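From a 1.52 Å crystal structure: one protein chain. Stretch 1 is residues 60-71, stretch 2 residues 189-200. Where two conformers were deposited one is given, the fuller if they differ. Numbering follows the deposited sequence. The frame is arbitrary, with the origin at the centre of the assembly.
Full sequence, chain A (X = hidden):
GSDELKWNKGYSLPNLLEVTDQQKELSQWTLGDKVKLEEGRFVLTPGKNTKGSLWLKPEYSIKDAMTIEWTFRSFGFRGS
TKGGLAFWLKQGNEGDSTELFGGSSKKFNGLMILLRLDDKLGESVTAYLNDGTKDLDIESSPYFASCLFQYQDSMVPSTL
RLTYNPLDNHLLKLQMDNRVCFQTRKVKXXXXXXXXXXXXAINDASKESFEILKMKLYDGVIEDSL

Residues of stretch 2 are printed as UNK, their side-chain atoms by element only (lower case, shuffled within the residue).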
ATOM      1  N   TYR A  60      -0.642  10.331  10.398  1.00 21.87           N
ATOM      2  CA  TYR A  60       0.729  10.835  10.341  1.00 22.09           C
ATOM      3  C   TYR A  60       0.784  12.282   9.854  1.00 23.13           C
ATOM      4  O   TYR A  60       0.171  12.628   8.858  1.00 22.92           O
ATOM      5  CB  TYR A  60       1.554   9.973   9.388  1.00 21.91           C
ATOM      6  CG  TYR A  60       3.021  10.325   9.389  1.00 20.60           C
ATOM      7  CD1 TYR A  60       3.831   9.958  10.441  1.00 19.64           C
ATOM      8  CD2 TYR A  60       3.602  11.030   8.330  1.00 21.04           C
ATOM      9  CE1 TYR A  60       5.173  10.266  10.456  1.00 20.23           C
ATOM     10  CE2 TYR A  60       4.954  11.338   8.334  1.00 20.98           C
ATOM     11  CZ  TYR A  60       5.740  10.958   9.404  1.00 20.17           C
ATOM     12  OH  TYR A  60       7.086  11.247   9.424  1.00 22.06           O
ATOM     13  N   SER A  61       1.528  13.117  10.574  1.00 24.74           N
ATOM     14  CA  SER A  61       1.805  14.483  10.155  1.00 25.86           C
ATOM     15  C   SER A  61       3.300  14.613   9.854  1.00 26.34           C
ATOM     16  O   SER A  61       4.139  14.283  10.688  1.00 26.40           O
ATOM     17  CB  SER A  61       1.362  15.471  11.246  1.00 26.41           C
ATOM     18  OG  SER A  61      -0.054  15.465  11.377  1.00 27.09           O
ATOM     19  N   ILE A  62       3.623  15.062   8.644  1.00 27.10           N
ATOM     20  CA  ILE A  62       5.020  15.170   8.220  1.00 28.43           C
ATOM     21  C   ILE A  62       5.693  16.337   8.920  1.00 28.40           C
ATOM     22  O   ILE A  62       5.074  17.375   9.136  1.00 28.91           O
ATOM     23  CB  ILE A  62       5.116  15.368   6.687  1.00 28.47           C
ATOM     24  CG1 ILE A  62       4.942  14.032   5.975  1.00 30.58           C
ATOM     25  CG2 ILE A  62       6.457  16.013   6.280  1.00 29.99           C
ATOM     26  CD1 ILE A  62       4.804  14.162   4.497  1.00 30.82           C
ATOM     27  N   LYS A  63       6.963  16.152   9.257  1.00 28.60           N
ATOM     28  CA  LYS A  63       7.810  17.232   9.745  1.00 29.19           C
ATOM     29  C   LYS A  63       8.440  17.939   8.532  1.00 27.99           C
ATOM     30  O   LYS A  63       7.922  18.957   8.084  1.00 29.22           O
ATOM     31  CB  LYS A  63       8.850  16.681  10.727  1.00 29.67           C
ATOM     32  CG  LYS A  63       9.368  17.691  11.759  1.00 32.56           C
ATOM     33  CD  LYS A  63      10.314  18.740  11.153  1.00 35.08           C
ATOM     34  CE  LYS A  63      11.532  19.040  12.046  1.00 36.57           C
ATOM     35  NZ  LYS A  63      11.463  20.399  12.680  1.00 38.13           N
ATOM     36  N   ASP A  64       9.520  17.381   7.989  1.00 26.70           N
ATOM     37  CA  ASP A  64      10.185  17.928   6.803  1.00 25.74           C
ATOM     38  C   ASP A  64       9.872  17.045   5.597  1.00 25.06           C
ATOM     39  O   ASP A  64       9.241  17.504   4.648  1.00 25.16           O
ATOM     40  CB  ASP A  64      11.706  18.013   7.014  1.00 25.26           C
ATOM     41  CG  ASP A  64      12.122  19.179   7.907  1.00 25.80           C
ATOM     42  OD1 ASP A  64      11.274  20.025   8.252  1.00 26.14           O
ATOM     43  OD2 ASP A  64      13.293  19.305   8.317  1.00 27.37           O
ATOM     44  N   ALA A  65      10.290  15.781   5.675  1.00 24.16           N
ATOM     45  CA  ALA A  65      10.112  14.795   4.608  1.00 22.97           C
ATOM     46  C   ALA A  65       9.851  13.406   5.191  1.00 21.98           C
ATOM     47  O   ALA A  65       9.926  13.192   6.408  1.00 20.13           O
ATOM     48  CB  ALA A  65      11.339  14.770   3.715  1.00 23.18           C
ATOM     49  N   MET A  66       9.516  12.452   4.328  1.00 20.38           N
ATOM     50  CA  MET A  66       9.264  11.094   4.817  1.00 20.60           C
ATOM     51  C   MET A  66       9.595  10.016   3.821  1.00 18.96           C
ATOM     52  O   MET A  66       9.599  10.252   2.620  1.00 18.90           O
ATOM     53  CB  MET A  66       7.815  10.958   5.261  1.00 21.44           C
ATOM     54  CG  MET A  66       6.773  10.992   4.182  1.00 23.51           C
ATOM     55  SD  MET A  66       5.204  10.188   4.701  1.00 28.24           S
ATOM     56  CE  MET A  66       4.575   9.812   3.063  1.00 26.18           C
ATOM     57  N   THR A  67       9.833   8.812   4.333  1.00 17.42           N
ATOM     58  CA  THR A  67      10.026   7.618   3.540  1.00 16.60           C
ATOM     59  C   THR A  67       9.133   6.503   4.079  1.00 15.77           C
ATOM     60  O   THR A  67       9.093   6.285   5.277  1.00 14.92           O
ATOM     61  CB  THR A  67      11.484   7.167   3.638  1.00 17.41           C
ATOM     62  OG1 THR A  67      12.345   8.224   3.182  1.00 19.56           O
ATOM     63  CG2 THR A  67      11.760   5.972   2.711  1.00 17.80           C
ATOM     64  N   ILE A  68       8.426   5.810   3.200  1.00 15.02           N
ATOM     65  CA  ILE A  68       7.689   4.610   3.574  1.00 15.00           C
ATOM     66  C   ILE A  68       8.206   3.474   2.725  1.00 14.80           C
ATOM     67  O   ILE A  68       8.284   3.579   1.495  1.00 13.82           O
ATOM     68  CB  ILE A  68       6.192   4.779   3.352  1.00 14.61           C
ATOM     69  CG1 ILE A  68       5.630   5.879   4.275  1.00 15.46           C
ATOM     70  CG2 ILE A  68       5.495   3.445   3.585  1.00 16.27           C
ATOM     71  CD1 ILE A  68       4.208   6.277   3.939  1.00 16.67           C
ATOM     72  N   GLU A  69       8.539   2.370   3.369  1.00 13.93           N
ATOM     73  CA  GLU A  69       9.014   1.183   2.698  1.00 13.50           C
ATOM     74  C   GLU A  69       8.105   0.035   3.080  1.00 13.93           C
ATOM     75  O   GLU A  69       8.043  -0.322   4.258  1.00 13.32           O
ATOM     76  CB  GLU A  69      10.435   0.859   3.117  1.00 14.60           C
ATOM     77  CG  GLU A  69      11.462   1.851   2.640  1.00 17.89           C
ATOM     78  CD  GLU A  69      12.859   1.521   3.132  1.00 22.51           C
ATOM     79  OE1 GLU A  69      13.019   0.752   4.119  1.00 24.10           O
ATOM     80  OE2 GLU A  69      13.807   2.059   2.530  1.00 25.70           O
ATOM     81  N   TRP A  70       7.401  -0.524   2.106  1.00 12.47           N
ATOM     82  CA  TRP A  70       6.625  -1.747   2.266  1.00 12.15           C
ATOM     83  C   TRP A  70       7.337  -2.908   1.596  1.00 13.19           C
ATOM     84  O   TRP A  70       7.728  -2.779   0.429  1.00 12.75           O
ATOM     85  CB  TRP A  70       5.267  -1.602   1.593  1.00 12.11           C
ATOM     86  CG  TRP A  70       4.293  -0.659   2.236  1.00 12.15           C
ATOM     87  CD1 TRP A  70       4.071   0.649   1.906  1.00 13.73           C
ATOM     88  CD2 TRP A  70       3.378  -0.968   3.285  1.00 10.99           C
ATOM     89  NE1 TRP A  70       3.070   1.171   2.692  1.00 12.91           N
ATOM     90  CE2 TRP A  70       2.622   0.193   3.543  1.00 12.12           C
ATOM     91  CE3 TRP A  70       3.098  -2.113   4.026  1.00 12.90           C
ATOM     92  CZ2 TRP A  70       1.625   0.236   4.509  1.00 12.37           C
ATOM     93  CZ3 TRP A  70       2.123  -2.054   5.000  1.00 12.40           C
ATOM     94  CH2 TRP A  70       1.387  -0.903   5.221  1.00 11.30           C
ATOM     95  N   THR A  71       7.520  -4.031   2.296  1.00 12.43           N
ATOM     96  CA  THR A  71       8.100  -5.229   1.737  1.00 11.86           C
ATOM     97  C   THR A  71       6.968  -6.215   1.604  1.00 12.25           C
ATOM     98  O   THR A  71       6.293  -6.526   2.594  1.00 11.21           O
ATOM     99  CB  THR A  71       9.199  -5.766   2.639  1.00 12.36           C
ATOM    100  OG1 THR A  71      10.235  -4.777   2.739  1.00 14.41           O
ATOM    101  CG2 THR A  71       9.820  -7.022   2.054  1.00 13.34           C
ATOM    102  N   UNK A 189      -0.947  16.832  -0.902  1.00 27.08           N
ATOM    103  CA  UNK A 189      -1.734  16.916   0.327  1.00 27.73           C
ATOM    104  C   UNK A 189      -0.996  16.483   1.600  1.00 28.05           C
ATOM    105  O   UNK A 189      -1.330  16.946   2.693  1.00 28.69           O
ATOM    106  c   UNK A 189      -2.794  11.924   0.086  1.00 26.68           C
ATOM    107  c   UNK A 189      -2.963  14.688   0.145  1.00 27.43           C
ATOM    108  c   UNK A 189      -3.076  16.183   0.177  1.00 27.60           C
ATOM    109  c   UNK A 189      -2.995  13.955   1.317  1.00 27.93           C
ATOM    110  c   UNK A 189      -2.861  14.011  -1.066  1.00 27.43           C
ATOM    111  c   UNK A 189      -2.910  12.580   1.285  1.00 27.62           C
ATOM    112  c   UNK A 189      -2.761  12.633  -1.092  1.00 26.27           C
ATOM    113  N   UNK A 190       0.014  15.622   1.476  1.00 28.64           N
ATOM    114  CA  UNK A 190       0.721  15.129   2.657  1.00 29.27           C
ATOM    115  C   UNK A 190       1.627  16.175   3.297  1.00 29.87           C
ATOM    116  O   UNK A 190       2.051  16.001   4.432  1.00 30.37           O
ATOM    117  s   UNK A 190       0.676  12.622   0.123  1.00 30.11           S
ATOM    118  c   UNK A 190       1.583  13.906   2.330  1.00 29.28           C
ATOM    119  c   UNK A 190       2.400  12.302  -0.402  1.00 29.71           C
ATOM    120  c   UNK A 190       0.809  12.694   1.888  1.00 28.87           C
ATOM    121  N   UNK A 191       1.962  17.233   2.564  1.00 31.14           N
ATOM    122  CA  UNK A 191       2.803  18.284   3.105  1.00 31.87           C
ATOM    123  C   UNK A 191       2.103  19.091   4.186  1.00 32.93           C
ATOM    124  O   UNK A 191       2.757  19.596   5.108  1.00 34.19           O
ATOM    125  N   UNK A 192       0.779  19.178   4.096  1.00 33.06           N
ATOM    126  CA  UNK A 192      -0.002  20.144   4.871  1.00 33.32           C
ATOM    127  C   UNK A 192      -1.250  19.565   5.551  1.00 32.99           C
ATOM    128  O   UNK A 192      -2.114  20.314   6.015  1.00 33.39           O
ATOM    129  c   UNK A 192      -0.421  21.283   3.942  1.00 33.27           C
ATOM    130  o   UNK A 192      -1.245  20.811   2.881  1.00 34.48           O
ATOM    131  N   UNK A 193      -1.354  18.243   5.620  1.00 32.19           N
ATOM    132  CA  UNK A 193      -2.497  17.618   6.280  1.00 31.59           C
ATOM    133  C   UNK A 193      -2.096  16.271   6.867  1.00 29.92           C
ATOM    134  O   UNK A 193      -1.206  15.596   6.330  1.00 29.04           O
ATOM    135  o   UNK A 193      -3.379  16.404   4.358  1.00 35.40           O
ATOM    136  c   UNK A 193      -3.656  17.437   5.299  1.00 31.97           C
ATOM    137  N   UNK A 194      -2.721  15.879   7.976  1.00 27.92           N
ATOM    138  CA  UNK A 194      -2.515  14.521   8.498  1.00 26.48           C
ATOM    139  C   UNK A 194      -3.107  13.517   7.515  1.00 24.47           C
ATOM    140  O   UNK A 194      -4.048  13.839   6.801  1.00 24.24           O
ATOM    141  c   UNK A 194      -3.294  14.525   9.822  1.00 26.88           C
ATOM    142  c   UNK A 194      -3.509  15.966  10.154  1.00 28.31           C
ATOM    143  c   UNK A 194      -3.644  16.661   8.826  1.00 28.17           C
ATOM    144  N   UNK A 195      -2.549  12.317   7.457  1.00 22.19           N
ATOM    145  CA  UNK A 195      -3.074  11.303   6.565  1.00 20.86           C
ATOM    146  C   UNK A 195      -2.886   9.912   7.149  1.00 19.17           C
ATOM    147  O   UNK A 195      -2.103   9.694   8.073  1.00 18.76           O
ATOM    148  c   UNK A 195       1.161  12.501   5.366  1.00 21.60           C
ATOM    149  c   UNK A 195      -0.294  10.173   5.043  1.00 20.36           C
ATOM    150  c   UNK A 195       1.814  11.304   5.229  1.00 20.44           C
ATOM    151  c   UNK A 195      -0.962  11.376   5.167  1.00 20.23           C
ATOM    152  c   UNK A 195      -0.217  12.543   5.333  1.00 22.05           C
ATOM    153  c   UNK A 195      -2.456  11.420   5.164  1.00 20.38           C
ATOM    154  c   UNK A 195       1.083  10.132   5.066  1.00 20.83           C
ATOM    155  N   UNK A 196      -3.649   8.983   6.599  1.00 17.68           N
ATOM    156  CA  UNK A 196      -3.678   7.615   7.059  1.00 17.33           C
ATOM    157  C   UNK A 196      -2.870   6.773   6.099  1.00 16.18           C
ATOM    158  O   UNK A 196      -2.884   7.014   4.889  1.00 16.41           O
ATOM    159  n   UNK A 196      -8.819   5.492   5.669  0.50 30.69           N
ATOM    160  n   UNK A 196      -7.792   4.617   7.516  0.50 28.77           N
ATOM    161  c   UNK A 196      -5.880   7.796   8.291  1.00 22.53           C
ATOM    162  c   UNK A 196      -5.114   7.135   7.130  1.00 18.37           C
ATOM    163  n   UNK A 196      -7.970   6.935   7.259  0.50 28.87           N
ATOM    164  c   UNK A 196      -7.285   7.278   8.509  1.00 27.58           C
ATOM    165  c   UNK A 196      -8.188   5.684   6.819  0.50 29.67           C
ATOM    166  N   UNK A 197      -2.200   5.768   6.649  1.00 13.95           N
ATOM    167  CA  UNK A 197      -1.290   4.905   5.899  1.00 13.74           C
ATOM    168  C   UNK A 197      -1.731   3.481   6.009  1.00 12.90           C
ATOM    169  O   UNK A 197      -1.965   2.983   7.115  1.00 13.19           O
ATOM    170  c   UNK A 197       0.649   6.489   6.340  1.00 14.26           C
ATOM    171  c   UNK A 197       1.089   4.043   5.870  1.00 14.62           C
ATOM    172  c   UNK A 197       1.744   6.806   7.273  1.00 15.93           C
ATOM    173  c   UNK A 197       0.145   5.051   6.480  1.00 13.51           C
ATOM    174  N   UNK A 198      -1.849   2.780   4.883  1.00 12.02           N
ATOM    175  CA  UNK A 198      -2.202   1.377   4.939  1.00 12.26           C
ATOM    176  C   UNK A 198      -1.988   0.628   3.642  1.00 11.71           C
ATOM    177  O   UNK A 198      -1.479   1.171   2.652  1.00 12.33           O
ATOM    178  N   UNK A 199      -2.377  -0.631   3.659  1.00 10.69           N
ATOM    179  CA  UNK A 199      -2.331  -1.509   2.503  1.00 10.26           C
ATOM    180  C   UNK A 199      -3.540  -2.427   2.545  1.00 11.56           C
ATOM    181  O   UNK A 199      -4.081  -2.734   3.623  1.00 11.45           O
ATOM    182  c   UNK A 199      -1.005  -2.319   2.504  1.00 11.11           C
ATOM    183  o   UNK A 199      -0.938  -3.121   1.329  1.00 10.71           O
ATOM    184  c   UNK A 199      -0.913  -3.290   3.697  1.00 12.04           C
ATOM    185  N   UNK A 200      -3.970  -2.878   1.383  1.00 11.42           N
ATOM    186  CA  UNK A 200      -5.046  -3.834   1.282  1.00 11.36           C
ATOM    187  C   UNK A 200      -4.931  -4.667   0.043  1.00 11.35           C
ATOM    188  O   UNK A 200      -4.250  -4.282  -0.904  1.00 10.84           O
ATOM    189  o   UNK A 200      -6.543  -2.357   0.105  1.00 12.04           O
ATOM    190  c   UNK A 200      -6.388  -3.123   1.293  1.00 11.56           C
TER
HETATM  191  O   HOH W   1       0.803   2.950   2.323  1.00 13.59           O

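Position 189 carries one carbon and then a ring of six carbons, with no oxygen. The ring stays clear of stretch 1. This is Phe189.

Position 190 has an unbranched chain of two carbons, a sulfur and a terminal carbon. Its CB lies 3.9 Å from Ile62 CD1, and its backbone O is 3.3 Å from the same CD1. This is Met190.

Position 191 has no side-chain atoms. It is Gly191.

Position 192 has one carbon and one oxygen, pointing away from stretch 1. It is Ser192.

Position 193 also has one carbon and one oxygen, and it too points away. It is Ser193.

At position 194 three carbons close a ring onto the backbone N. Its CA is 3.3 Å from Tyr60 O, a CA-H...O contact. This is Pro194; its CG packs 3.7 Å from Ser61 OG.

Position 195 shows one carbon and a ring of six carbons, again without oxygen. The ring reaches in among Tyr60, Ile62 and Met66. This is Phe195. Its CZ is 3.6 Å from Tyr60 CD2 and 3.6 Å from Met66 SD. The sulfur and Ile62 CD1 both sit at the ring edge, while Tyr60 O lies over one face.

Position 196 has three carbons, a nitrogen, and a carbon bearing two more nitrogens. That guanidinium makes it Arg196.

Position 197 has four carbons, forked at the first, with one arm two carbons long. It points toward stretch 1 and is Ile197. Its CD1 lies 3.8 Å from Tyr60 CB and 4.2 Å from Ile68 CD1; its CG2 lies 4.1 Å from Trp70 CZ2.

Position 198 has no side chain and is Gly198. Its backbone C comes within 3.7 Å of Trp70 CZ2.

Position 199 has one carbon carrying an oxygen and a carbon. It is Thr199. Its CB sits over one face of the Trp70 six-membered ring, 4.0 Å from the centroid, and its CG2 is 3.5 Å from Trp70 CZ3.

Position 200 has one carbon and one oxygen, out of reach of stretch 1. It is Ser200.

The contact is pinned by one antiparallel bridge. Tyr60 N donates to Phe195 O (2.8 Å), and Phe195 N donates to Tyr60 O (3.1 Å). Beyond it, Met66, Ile68 and Trp70 point alternate side chains of their strand toward stretch 2. The strand axes come no closer than 10.1 Å, so side chains fill the gap. One water accepts from Trp70 NE1 (2.9 Å) and donates to Gly198 O (2.9 Å).

Stretch 2 (189-200) FMGSSPFRIGTS
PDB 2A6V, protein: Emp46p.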